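Local coordinates for trwC protein (PDB 1OMH) that probably nicks and processes DNA at the plasmid origin of transfer during bacterial conjugation, using the N-terminal relaxase domain described here, at residues H4-R9 / K79-L84; L207-R212 / F219-I224; K147-T152 / L160-V165. One frame throughout, in Å; residues are numbered along the deposited sequence.

Interaction 1. Residues H4-R9 / K79-L84; sequences HMVLTR and KERIGL. With nucleotides of chain A.
The carbonyl oxygen of L7 is gripped by two successive amides of the facing strand. I82 N donates to L7 O at 2.8 Å, and G83 N adds a weak bond to the same oxygen at 3.4 Å. The CA-H of R81 also points at it. I82 and G83 share one partner, so this is a classic beta bulge, and the antiparallel pairing slips by one residue between L7 and T8. L7 N returns a bond of 2.8 Å to G83 O. L7 CB and I82 CG1 are tightly packed at 3.5 Å.

V6 CG1 lies over one face of the R81 guanidinium. The sugar of DG15 of chain A lies over the opposite face. The extended R81 chain carries this group to the DNA, where NE and NH2 share one phosphate oxygen. R81 NE reaches OP2 of DC16 of chain A at 2.7 Å. K79 N takes OP1 of the same phosphate. H4 NE2 donates almost straight (176°) to N3 of DA19 of chain A at 3.0 Å, while its ND1 is held by T189.

Strand 2-8 forms one edge of the five-stranded antiparallel sheet. Strand 81-89 lies between it and strand 158-167, with I82 bonded to N168 and L84 to I166. Helix 183-187 packs against H4 and L84, and helix 52-60 against R9 and I82.

Interaction 2. Residues L207-R212 / F219-I224; sequences LGYQLR and FDLAHI
R212 and D220 form the hydrogen-bonded pair of a small antiparallel hairpin. R212 N donates to D220 O at 2.9 Å, and D220 N answers to R212 O at 3.2 Å. A third backbone bond runs from A222 N to Q210 O at 3.0 Å. A222 already belongs to a type I turn that runs from L221 to I224.

The R212 side chain ties down this turn. Its CG is anti to the backbone N (chi1 175°), and the chain bends at chi3 (75°), bringing the guanidinium edge back to the turn. NH1 donates to I224 O at 3.0 Å. That oxygen lies in the guanidinium plane, but the donor stands above the carbonyl plane. NH2 adds a weak bond to the same oxygen.

Three waters extend the polar network. One links NH2 of R212 to D220 OD2, and another links NH1 to A222 O. The third joins Q210 N to H223 ND1.

The apolar contacts centre on L211. Its CD1 sits over the F219 ring, 4.0 Å from the centroid, in a CH-pi contact. Its CD2 meets L221 CD2 at 3.7 Å. Y209 CB reaches the same methyl, L221 CD2, at 4.0 Å.

The first segment leaves helix 189-206 through a Schellman motif at G208. L211 and F219 pack back on that helix. Y209, L221 and I224 rest on helix 92-99, where S93 holds D220 and Q97 holds H223. Y209 also touches helix 104-122, and its hydroxyl bonds to D103.

Interaction 3. Residues K147-T152 / L160-V165; sequences KFRHET and LHTHAV. With SO4 (sulfate ion), chain D; SO4 (sulfate ion), chain C.
The H161 ring has H150 CB over one face, 3.9 Å from the centroid, in a CH-pi contact. At its edge lie T152 O, beside CE1, and O3 of the chain C sulfate. The first torsion of H161 (chi1 60°) sets CG between the backbone N and the carbonyl carbon, and the ring leans across to strand 145-152. The H163 ring meets the rim of H150, CD2 to CD2 at 3.8 Å, with planes 63° apart, and neither ring covers the other. Y18 stacks on H163. The F148 ring has V165 CG2 at its edge and makes an edge-to-face pair with F55.

One sulfate oxygen takes two histidines. H163 NE2 donates to O3 of the chain C sulfate at 2.7 Å, and H161 NE2 to the same O3 at 3.0 Å. H150 turns ND1 to O1 of the chain D sulfate at 2.9 Å, while its NE2 bonds to Y18 O. The chain D sulfate is also held by E151 N, at 2.7 Å from its O3, and by T152.

The two strands form an antiparallel hairpin, with H150 opposite H161 and F148 opposite H163 as hydrogen-bonded pairs. The sequence H161-T162-H163 probably corresponds to the paired-histidine (HUH) motif of the relaxase family. H150, H161 and H163 bind zinc or copper in other structures of this protein; this model is metal-free, and the sulfates probably come from the crystallisation liquor. D85 holds H163 ND1 and Q159 O holds H161 ND1, bonds that probably help to hold both rings with NE2 toward the sulfate.

The opposite face of the hairpin carries R149, T162 and L160. R149 CG packs on L160 CD1 at 4.0 Å. Helix 104-122 lies against this face, with D111 in a salt bridge to R149 and H110 bonded to T162.

From the N terminus, interaction 1 comes first: strand 2-8 pairs with strand 81-89 and closes a long loop that holds helices and strand 34-37. Interaction 3 follows as a short hairpin, 147-152 with 160-165. Interaction 2 closes a second short hairpin after helix 189-206. The three run in series, and none nests in or crosses another. Interactions 1 and 3 belong to one sheet, because strands 81-89 and 158-167 are neighbours in it. They touch where L7 CD2 packs on V165 CG1, and the side chain of M5 lies about 6 Å from that of H163. Interaction 2 stands apart, its centre about 36 Å from that of interaction 1 and about 22 Å from that of interaction 3.

Interaction 1. Residues H4-R9 / K79-L84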
loop_
_atom_site.group_PDB
_atom_site.type_symbol
_atom_site.label_atom_id
_atom_site.label_comp_id
_atom_site.label_asym_id
_atom_site.label_seq_id
_atom_site.Cartn_x
_atom_site.Cartn_y
_atom_site.Cartn_z
ATOM N N HIS B 4 -2.809 -2.849 -5.813
ATOM C CA HIS B 4 -3.527 -1.628 -6.101
ATOM C C HIS B 4 -5.018 -1.879 -5.993
ATOM O O HIS B 4 -5.499 -3.010 -6.145
ATOM C CB HIS B 4 -3.208 -1.128 -7.514
ATOM C CG HIS B 4 -3.675 -2.050 -8.599
ATOM N ND1 HIS B 4 -2.803 -2.784 -9.375
ATOM C CD2 HIS B 4 -4.920 -2.376 -9.023
ATOM C CE1 HIS B 4 -3.491 -3.522 -10.227
ATOM N NE2 HIS B 4 -4.778 -3.295 -10.034
HETATM N N MSE B 5 -5.745 -0.805 -5.743
HETATM C CA MSE B 5 -7.181 -0.880 -5.659
HETATM C C MSE B 5 -7.679 0.444 -6.196
HETATM O O MSE B 5 -7.300 1.510 -5.701
HETATM C CB MSE B 5 -7.642 -1.067 -4.214
HETATM C CG MSE B 5 -8.999 -1.750 -4.095
HETATM SE SE MSE B 5 -9.674 -1.765 -2.282
HETATM C CE MSE B 5 -8.067 -2.331 -1.370
ATOM N N VAL B 6 -8.483 0.383 -7.247
ATOM C CA VAL B 6 -9.046 1.604 -7.805
ATOM C C VAL B 6 -10.170 2.002 -6.848
ATOM O O VAL B 6 -11.083 1.219 -6.606
ATOM C CB VAL B 6 -9.626 1.363 -9.195
ATOM C CG1 VAL B 6 -10.305 2.632 -9.700
ATOM C CG2 VAL B 6 -8.515 0.932 -10.149
ATOM N N LEU B 7 -10.083 3.210 -6.305
ATOM C CA LEU B 7 -11.066 3.724 -5.352
ATOM C C LEU B 7 -12.201 4.525 -5.985
ATOM O O LEU B 7 -11.960 5.435 -6.780
ATOM C CB LEU B 7 -10.366 4.619 -4.328
ATOM C CG LEU B 7 -9.688 4.066 -3.069
ATOM C CD1 LEU B 7 -9.474 2.569 -3.143
ATOM C CD2 LEU B 7 -8.378 4.804 -2.880
ATOM N N THR B 8 -13.436 4.198 -5.612
ATOM C CA THR B 8 -14.596 4.925 -6.125
ATOM C C THR B 8 -15.389 5.570 -4.982
ATOM O O THR B 8 -14.989 5.489 -3.815
ATOM C CB THR B 8 -15.522 4.007 -6.959
ATOM O OG1 THR B 8 -16.079 2.986 -6.125
ATOM C CG2 THR B 8 -14.729 3.357 -8.095
ATOM N N ARG B 9 -16.501 6.216 -5.320
ATOM C CA ARG B 9 -17.333 6.896 -4.328
ATOM C C ARG B 9 -17.605 6.054 -3.090
ATOM O O ARG B 9 -17.383 6.502 -1.966
ATOM C CB ARG B 9 -18.676 7.304 -4.936
ATOM C CG ARG B 9 -19.436 8.311 -4.086
ATOM C CD ARG B 9 -19.017 9.719 -4.463
ATOM N NE ARG B 9 -18.614 10.533 -3.325
ATOM C CZ ARG B 9 -18.178 11.784 -3.432
ATOM N NH1 ARG B 9 -18.092 12.359 -4.626
ATOM N NH2 ARG B 9 -17.823 12.456 -2.348
ATOM N N LYS B 79 -19.124 4.638 -12.282
ATOM C CA LYS B 79 -18.694 4.998 -10.934
ATOM C C LYS B 79 -17.658 6.100 -11.006
ATOM O O LYS B 79 -16.782 6.087 -11.867
ATOM C CB LYS B 79 -18.084 3.790 -10.221
ATOM C CG LYS B 79 -19.037 2.637 -10.034
ATOM C CD LYS B 79 -18.398 1.537 -9.213
ATOM C CE LYS B 79 -19.381 0.415 -8.956
ATOM N NZ LYS B 79 -18.825 -0.589 -8.007
ATOM N N GLU B 80 -17.756 7.073 -10.114
ATOM C CA GLU B 80 -16.761 8.121 -10.125
ATOM C C GLU B 80 -15.586 7.574 -9.333
ATOM O O GLU B 80 -15.762 6.886 -8.328
ATOM C CB GLU B 80 -17.287 9.408 -9.494
ATOM C CG GLU B 80 -17.576 9.335 -8.023
ATOM C CD GLU B 80 -17.954 10.689 -7.470
ATOM O OE1 GLU B 80 -17.102 11.604 -7.516
ATOM O OE2 GLU B 80 -19.103 10.840 -7.004
ATOM N N ARG B 81 -14.386 7.862 -9.810
ATOM C CA ARG B 81 -13.176 7.390 -9.166
ATOM C C ARG B 81 -12.591 8.505 -8.329
ATOM O O ARG B 81 -12.487 9.643 -8.780
ATOM C CB ARG B 81 -12.189 6.911 -10.233
ATOM C CG ARG B 81 -12.669 5.647 -10.924
ATOM C CD ARG B 81 -11.796 5.253 -12.107
ATOM N NE ARG B 81 -12.208 3.955 -12.639
ATOM C CZ ARG B 81 -11.572 3.301 -13.603
ATOM N NH1 ARG B 81 -10.484 3.826 -14.153
ATOM N NH2 ARG B 81 -12.015 2.114 -14.000
ATOM N N ILE B 82 -12.215 8.168 -7.101
ATOM C CA ILE B 82 -11.669 9.145 -6.176
ATOM C C ILE B 82 -10.171 8.999 -5.997
ATOM O O ILE B 82 -9.517 9.891 -5.452
ATOM C CB ILE B 82 -12.345 9.021 -4.796
ATOM C CG1 ILE B 82 -12.004 7.668 -4.163
ATOM C CG2 ILE B 82 -13.859 9.135 -4.955
ATOM C CD1 ILE B 82 -12.559 7.489 -2.751
ATOM N N GLY B 83 -9.630 7.872 -6.445
ATOM C CA GLY B 83 -8.204 7.662 -6.320
ATOM C C GLY B 83 -7.736 6.251 -6.620
ATOM O O GLY B 83 -8.481 5.405 -7.115
ATOM N N LEU B 84 -6.472 6.013 -6.303
ATOM C CA LEU B 84 -5.834 4.728 -6.519
ATOM C C LEU B 84 -4.995 4.447 -5.289
ATOM O O LEU B 84 -4.090 5.214 -4.961
ATOM C CB LEU B 84 -4.932 4.801 -7.755
ATOM C CG LEU B 84 -4.133 3.543 -8.100
ATOM C CD1 LEU B 84 -5.093 2.380 -8.350
ATOM C CD2 LEU B 84 -3.267 3.810 -9.327
ATOM P P DC A 16 -15.791 2.788 -13.616
ATOM O OP1 DC A 16 -17.115 2.299 -13.153
ATOM O OP2 DC A 16 -14.614 2.685 -12.711
ATOM O "O5'" DC A 16 -15.447 2.075 -15.006
ATOM C "C5'" DC A 16 -16.485 1.553 -15.837
ATOM C "C4'" DC A 16 -15.945 1.072 -17.168
ATOM O "O4'" DC A 16 -15.249 2.155 -17.841
ATOM C "C3'" DC A 16 -14.903 -0.051 -17.033
ATOM O "O3'" DC A 16 -15.562 -1.262 -17.443
ATOM C "C2'" DC A 16 -13.977 0.169 -18.223
ATOM C "C1'" DC A 16 -14.252 1.588 -18.664
ATOM N N1 DC A 16 -13.194 2.562 -19.008
ATOM C C2 DC A 16 -13.120 2.968 -20.349
ATOM O O2 DC A 16 -13.958 2.535 -21.146
ATOM N N3 DC A 16 -12.146 3.813 -20.739
ATOM C C4 DC A 16 -11.262 4.264 -19.855
ATOM N N4 DC A 16 -10.309 5.090 -20.305
ATOM C C5 DC A 16 -11.316 3.888 -18.475
ATOM C C6 DC A 16 -12.297 3.043 -18.096
ATOM P P DA A 19 -3.229 -6.145 -16.928
ATOM O OP1 DA A 19 -1.918 -5.864 -17.567
ATOM O OP2 DA A 19 -4.037 -7.287 -17.389
ATOM O "O5'" DA A 19 -2.994 -6.271 -15.350
ATOM C "C5'" DA A 19 -1.999 -5.502 -14.632
ATOM C "C4'" DA A 19 -2.381 -5.467 -13.168
ATOM O "O4'" DA A 19 -3.745 -5.067 -13.134
ATOM C "C3'" DA A 19 -2.268 -6.752 -12.333
ATOM O "O3'" DA A 19 -1.414 -6.307 -11.265
ATOM C "C2'" DA A 19 -3.529 -6.733 -11.479
ATOM C "C1'" DA A 19 -4.462 -5.752 -12.161
ATOM N N9 DA A 19 -5.700 -6.163 -12.796
ATOM C C8 DA A 19 -5.993 -7.110 -13.743
ATOM N N7 DA A 19 -7.236 -7.063 -14.158
ATOM C C5 DA A 19 -7.795 -6.033 -13.412
ATOM C C6 DA A 19 -9.080 -5.467 -13.384
ATOM N N6 DA A 19 -10.092 -5.876 -14.154
ATOM N N1 DA A 19 -9.297 -4.451 -12.524
ATOM C C2 DA A 19 -8.289 -4.032 -11.747
ATOM N N3 DA A 19 -7.037 -4.480 -11.687
ATOM C C4 DA A 19 -6.861 -5.492 -12.556
ATOM P P DG A 15 -12.470 8.966 -14.385
ATOM O OP1 DG A 15 -12.247 9.161 -12.931
ATOM O OP2 DG A 15 -11.295 8.787 -15.285
ATOM O "O5'" DG A 15 -13.388 7.685 -14.586
ATOM C "C5'" DG A 15 -14.643 7.522 -13.908
ATOM C "C4'" DG A 15 -15.479 6.528 -14.676
ATOM O "O4'" DG A 15 -15.441 6.954 -16.043
ATOM C "C3'" DG A 15 -14.989 5.078 -14.670
ATOM O "O3'" DG A 15 -16.004 4.342 -13.971
ATOM C "C2'" DG A 15 -15.280 4.597 -16.082
ATOM C "C1'" DG A 15 -15.380 5.851 -16.908
ATOM N N9 DG A 15 -14.380 6.150 -17.922
ATOM C C8 DG A 15 -13.127 6.701 -17.782
ATOM N N7 DG A 15 -12.596 7.041 -18.927
ATOM C C5 DG A 15 -13.539 6.639 -19.865
ATOM C C6 DG A 15 -13.547 6.751 -21.273
ATOM O O6 DG A 15 -12.701 7.266 -22.006
ATOM N N1 DG A 15 -14.699 6.196 -21.818
ATOM C C2 DG A 15 -15.716 5.614 -21.099
ATOM N N2 DG A 15 -16.755 5.126 -21.780
ATOM N N3 DG A 15 -15.718 5.516 -19.794
ATOM C C4 DG A 15 -14.613 6.046 -19.249
#

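Interaction 2. Residues L207-R212 / F219-I224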
loop_
_atom_site.group_PDB
_atom_site.type_symbol
_atom_site.label_atom_id
_atom_site.label_comp_id
_atom_site.label_asym_id
_atom_site.label_seq_id
_atom_site.Cartn_x
_atom_site.Cartn_y
_atom_site.Cartn_z
ATOM N N LEU B 207 21.693 -1.668 7.122
ATOM C CA LEU B 207 21.542 -1.774 8.570
ATOM C C LEU B 207 22.260 -3.003 9.105
ATOM O O LEU B 207 22.294 -3.240 10.312
ATOM C CB LEU B 207 20.053 -1.832 8.944
ATOM C CG LEU B 207 19.211 -0.620 8.521
ATOM C CD1 LEU B 207 17.766 -0.830 8.954
ATOM C CD2 LEU B 207 19.769 0.653 9.150
ATOM N N GLY B 208 22.824 -3.797 8.204
ATOM C CA GLY B 208 23.546 -4.976 8.636
ATOM C C GLY B 208 22.761 -6.272 8.709
ATOM O O GLY B 208 23.168 -7.196 9.417
ATOM N N TYR B 209 21.636 -6.352 8.004
ATOM C CA TYR B 209 20.847 -7.582 8.004
ATOM C C TYR B 209 21.164 -8.392 6.762
ATOM O O TYR B 209 21.437 -7.826 5.704
ATOM C CB TYR B 209 19.337 -7.287 8.005
ATOM C CG TYR B 209 18.827 -6.636 9.263
ATOM C CD1 TYR B 209 18.493 -5.283 9.285
ATOM C CD2 TYR B 209 18.710 -7.367 10.444
ATOM C CE1 TYR B 209 18.054 -4.671 10.459
ATOM C CE2 TYR B 209 18.275 -6.766 11.618
ATOM C CZ TYR B 209 17.951 -5.424 11.619
ATOM O OH TYR B 209 17.530 -4.838 12.783
ATOM N N GLN B 210 21.141 -9.715 6.890
ATOM C CA GLN B 210 21.368 -10.564 5.733
ATOM C C GLN B 210 19.979 -11.010 5.293
ATOM O O GLN B 210 19.104 -11.241 6.132
ATOM C CB GLN B 210 22.219 -11.785 6.076
ATOM C CG GLN B 210 22.672 -12.544 4.827
ATOM C CD GLN B 210 23.751 -13.569 5.110
ATOM O OE1 GLN B 210 24.753 -13.268 5.755
ATOM N NE2 GLN B 210 23.556 -14.788 4.615
ATOM N N LEU B 211 19.783 -11.130 3.986
ATOM C CA LEU B 211 18.489 -11.516 3.442
ATOM C C LEU B 211 18.494 -12.897 2.809
ATOM O O LEU B 211 19.484 -13.319 2.215
ATOM C CB LEU B 211 18.043 -10.487 2.400
ATOM C CG LEU B 211 18.171 -9.020 2.819
ATOM C CD1 LEU B 211 17.704 -8.125 1.686
ATOM C CD2 LEU B 211 17.351 -8.765 4.078
ATOM N N ARG B 212 17.368 -13.589 2.936
ATOM C CA ARG B 212 17.200 -14.915 2.366
ATOM C C ARG B 212 16.109 -14.832 1.303
ATOM O O ARG B 212 14.942 -14.598 1.628
ATOM C CB ARG B 212 16.790 -15.914 3.459
ATOM C CG ARG B 212 16.463 -17.318 2.946
ATOM C CD ARG B 212 15.880 -18.211 4.051
ATOM N NE ARG B 212 14.492 -17.876 4.380
ATOM C CZ ARG B 212 14.075 -17.473 5.578
ATOM N NH1 ARG B 212 14.938 -17.343 6.579
ATOM N NH2 ARG B 212 12.789 -17.205 5.780
ATOM N N PHE B 219 11.864 -11.834 -0.221
ATOM C CA PHE B 219 12.889 -12.142 0.764
ATOM C C PHE B 219 12.394 -11.912 2.186
ATOM O O PHE B 219 11.373 -11.265 2.412
ATOM C CB PHE B 219 14.131 -11.271 0.552
ATOM C CG PHE B 219 13.922 -9.823 0.893
ATOM C CD1 PHE B 219 13.511 -8.921 -0.080
ATOM C CD2 PHE B 219 14.120 -9.363 2.194
ATOM C CE1 PHE B 219 13.296 -7.585 0.227
ATOM C CE2 PHE B 219 13.905 -8.023 2.517
ATOM C CZ PHE B 219 13.493 -7.127 1.529
ATOM N N ASP B 220 13.140 -12.458 3.138
ATOM C CA ASP B 220 12.860 -12.310 4.560
ATOM C C ASP B 220 14.229 -12.229 5.223
ATOM O O ASP B 220 15.237 -12.585 4.611
ATOM C CB ASP B 220 12.092 -13.522 5.097
ATOM C CG ASP B 220 10.590 -13.311 5.087
ATOM O OD1 ASP B 220 10.107 -12.421 5.821
ATOM O OD2 ASP B 220 9.897 -14.036 4.343
ATOM N N LEU B 221 14.270 -11.742 6.455
ATOM C CA LEU B 221 15.528 -11.654 7.175
ATOM C C LEU B 221 15.992 -13.088 7.431
ATOM O O LEU B 221 15.234 -13.910 7.941
ATOM C CB LEU B 221 15.326 -10.902 8.486
ATOM C CG LEU B 221 14.754 -9.491 8.303
ATOM C CD1 LEU B 221 14.608 -8.816 9.658
ATOM C CD2 LEU B 221 15.672 -8.680 7.401
ATOM N N ALA B 222 17.241 -13.378 7.077
ATOM C CA ALA B 222 17.806 -14.721 7.223
ATOM C C ALA B 222 17.765 -15.370 8.612
ATOM O O ALA B 222 17.763 -16.594 8.716
ATOM C CB ALA B 222 19.245 -14.729 6.700
ATOM N N HIS B 223 17.723 -14.576 9.675
ATOM C CA HIS B 223 17.716 -15.161 11.014
ATOM C C HIS B 223 16.339 -15.547 11.561
ATOM O O HIS B 223 16.226 -15.987 12.707
ATOM C CB HIS B 223 18.419 -14.229 12.005
ATOM C CG HIS B 223 17.820 -12.857 12.077
ATOM N ND1 HIS B 223 17.892 -11.958 11.038
ATOM C CD2 HIS B 223 17.154 -12.232 13.077
ATOM C CE1 HIS B 223 17.297 -10.831 11.396
ATOM N NE2 HIS B 223 16.843 -10.972 12.626
ATOM N N ILE B 224 15.296 -15.384 10.750
ATOM C CA ILE B 224 13.945 -15.737 11.178
ATOM C C ILE B 224 13.415 -16.772 10.191
ATOM O O ILE B 224 13.301 -16.491 8.998
ATOM C CB ILE B 224 13.032 -14.488 11.203
ATOM C CG1 ILE B 224 13.622 -13.443 12.156
ATOM C CG2 ILE B 224 11.627 -14.870 11.650
ATOM C CD1 ILE B 224 12.835 -12.151 12.232
HETATM O O HOH W 1 20.097 -11.350 9.476
HETATM O O HOH W 2 10.270 -16.667 3.903
HETATM O O HOH W 3 17.998 -18.183 6.477
#

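Interaction 3. Residues K147-T152 / L160-V165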
loop_
_atom_site.group_PDB
_atom_site.type_symbol
_atom_site.label_atom_id
_atom_site.label_comp_id
_atom_site.label_asym_id
_atom_site.label_seq_id
_atom_site.Cartn_x
_atom_site.Cartn_y
_atom_site.Cartn_z
ATOM N N LYS B 147 0.059 9.372 2.008
ATOM C CA LYS B 147 0.658 8.117 2.473
ATOM C C LYS B 147 0.330 7.846 3.938
ATOM O O LYS B 147 0.573 8.690 4.805
ATOM C CB LYS B 147 2.181 8.159 2.304
ATOM C CG LYS B 147 2.654 8.460 0.886
ATOM C CD LYS B 147 4.181 8.459 0.797
ATOM C CE LYS B 147 4.776 9.582 1.630
ATOM N NZ LYS B 147 6.263 9.626 1.542
ATOM N N PHE B 148 -0.197 6.658 4.217
ATOM C CA PHE B 148 -0.560 6.312 5.586
ATOM C C PHE B 148 0.067 4.988 6.013
ATOM O O PHE B 148 -0.297 3.931 5.507
ATOM C CB PHE B 148 -2.086 6.257 5.703
ATOM C CG PHE B 148 -2.772 7.484 5.157
ATOM C CD1 PHE B 148 -3.252 7.510 3.852
ATOM C CD2 PHE B 148 -2.915 8.621 5.943
ATOM C CE1 PHE B 148 -3.870 8.651 3.338
ATOM C CE2 PHE B 148 -3.528 9.767 5.438
ATOM C CZ PHE B 148 -4.007 9.778 4.133
ATOM N N ARG B 149 1.011 5.074 6.949
ATOM C CA ARG B 149 1.732 3.916 7.479
ATOM C C ARG B 149 0.972 3.264 8.633
ATOM O O ARG B 149 0.549 3.944 9.570
ATOM C CB ARG B 149 3.122 4.362 7.960
ATOM C CG ARG B 149 4.084 3.230 8.329
ATOM C CD ARG B 149 5.384 3.801 8.894
ATOM N NE ARG B 149 5.135 4.547 10.121
ATOM C CZ ARG B 149 5.718 5.699 10.432
ATOM N NH1 ARG B 149 5.420 6.298 11.572
ATOM N NH2 ARG B 149 6.593 6.253 9.605
ATOM N N HIS B 150 0.804 1.946 8.554
ATOM C CA HIS B 150 0.110 1.178 9.579
ATOM C C HIS B 150 0.983 0.026 10.030
ATOM O O HIS B 150 1.888 -0.377 9.311
ATOM C CB HIS B 150 -1.240 0.694 9.047
ATOM C CG HIS B 150 -2.238 1.799 8.919
ATOM N ND1 HIS B 150 -2.803 2.417 10.016
ATOM C CD2 HIS B 150 -2.678 2.483 7.835
ATOM C CE1 HIS B 150 -3.540 3.436 9.614
ATOM N NE2 HIS B 150 -3.480 3.500 8.295
ATOM N N GLU B 151 0.702 -0.522 11.209
ATOM C CA GLU B 151 1.551 -1.572 11.747
ATOM C C GLU B 151 0.912 -2.900 12.128
ATOM O O GLU B 151 1.624 -3.828 12.513
ATOM C CB GLU B 151 2.318 -1.001 12.948
ATOM C CG GLU B 151 2.825 0.426 12.702
ATOM C CD GLU B 151 3.600 1.009 13.875
ATOM O OE1 GLU B 151 3.301 0.661 15.040
ATOM O OE2 GLU B 151 4.506 1.831 13.628
ATOM N N THR B 152 -0.409 -3.021 12.008
ATOM C CA THR B 152 -1.048 -4.277 12.373
ATOM C C THR B 152 -1.960 -4.850 11.296
ATOM O O THR B 152 -2.534 -4.121 10.484
ATOM C CB THR B 152 -1.874 -4.144 13.680
ATOM O OG1 THR B 152 -3.043 -3.356 13.435
ATOM C CG2 THR B 152 -1.042 -3.487 14.775
ATOM N N LEU B 160 3.778 -4.316 8.929
ATOM C CA LEU B 160 4.175 -2.991 8.459
ATOM C C LEU B 160 3.737 -2.773 7.017
ATOM O O LEU B 160 4.216 -3.443 6.104
ATOM C CB LEU B 160 5.697 -2.844 8.577
ATOM C CG LEU B 160 6.357 -1.528 8.169
ATOM C CD1 LEU B 160 5.803 -0.372 9.003
ATOM C CD2 LEU B 160 7.868 -1.651 8.371
ATOM N N HIS B 161 2.820 -1.836 6.815
ATOM C CA HIS B 161 2.337 -1.546 5.477
ATOM C C HIS B 161 1.875 -0.106 5.375
ATOM O O HIS B 161 1.483 0.514 6.371
ATOM C CB HIS B 161 1.190 -2.489 5.084
ATOM C CG HIS B 161 -0.011 -2.407 5.977
ATOM N ND1 HIS B 161 -0.005 -2.861 7.280
ATOM C CD2 HIS B 161 -1.268 -1.955 5.748
ATOM C CE1 HIS B 161 -1.202 -2.695 7.811
ATOM N NE2 HIS B 161 -1.989 -2.146 6.900
ATOM N N THR B 162 1.924 0.428 4.162
ATOM C CA THR B 162 1.512 1.801 3.928
ATOM C C THR B 162 0.509 1.874 2.804
ATOM O O THR B 162 0.694 1.253 1.749
ATOM C CB THR B 162 2.702 2.709 3.548
ATOM O OG1 THR B 162 3.625 2.782 4.637
ATOM C CG2 THR B 162 2.209 4.123 3.218
ATOM N N HIS B 163 -0.562 2.618 3.051
ATOM C CA HIS B 163 -1.598 2.829 2.054
ATOM C C HIS B 163 -1.254 4.145 1.379
ATOM O O HIS B 163 -1.433 5.204 1.973
ATOM C CB HIS B 163 -2.973 2.964 2.714
ATOM C CG HIS B 163 -3.559 1.668 3.176
ATOM N ND1 HIS B 163 -4.063 0.725 2.303
ATOM C CD2 HIS B 163 -3.728 1.158 4.419
ATOM C CE1 HIS B 163 -4.516 -0.307 2.989
ATOM N NE2 HIS B 163 -4.325 -0.070 4.277
ATOM N N ALA B 164 -0.733 4.076 0.155
ATOM C CA ALA B 164 -0.386 5.270 -0.602
ATOM C C ALA B 164 -1.595 5.609 -1.460
ATOM O O ALA B 164 -1.808 5.007 -2.516
ATOM C CB ALA B 164 0.834 5.006 -1.492
ATOM N N VAL B 165 -2.393 6.564 -1.003
ATOM C CA VAL B 165 -3.582 6.949 -1.736
ATOM C C VAL B 165 -3.296 8.038 -2.764
ATOM O O VAL B 165 -3.149 9.221 -2.427
ATOM C CB VAL B 165 -4.697 7.426 -0.783
ATOM C CG1 VAL B 165 -5.956 7.757 -1.579
ATOM C CG2 VAL B 165 -4.994 6.335 0.253
HETATM S S SO4 D . -2.546 -0.032 12.834
HETATM O O1 SO4 D . -3.500 1.025 12.445
HETATM O O2 SO4 D . -2.900 -0.544 14.171
HETATM O O3 SO4 D . -1.181 0.517 12.876
HETATM O O4 SO4 D . -2.603 -1.120 11.842
HETATM S S SO4 C . -5.777 -2.395 6.971
HETATM O O1 SO4 C . -5.792 -1.202 7.839
HETATM O O2 SO4 C . -5.384 -3.584 7.754
HETATM O O3 SO4 C . -4.805 -2.190 5.880
HETATM O O4 SO4 C . -7.125 -2.600 6.407
#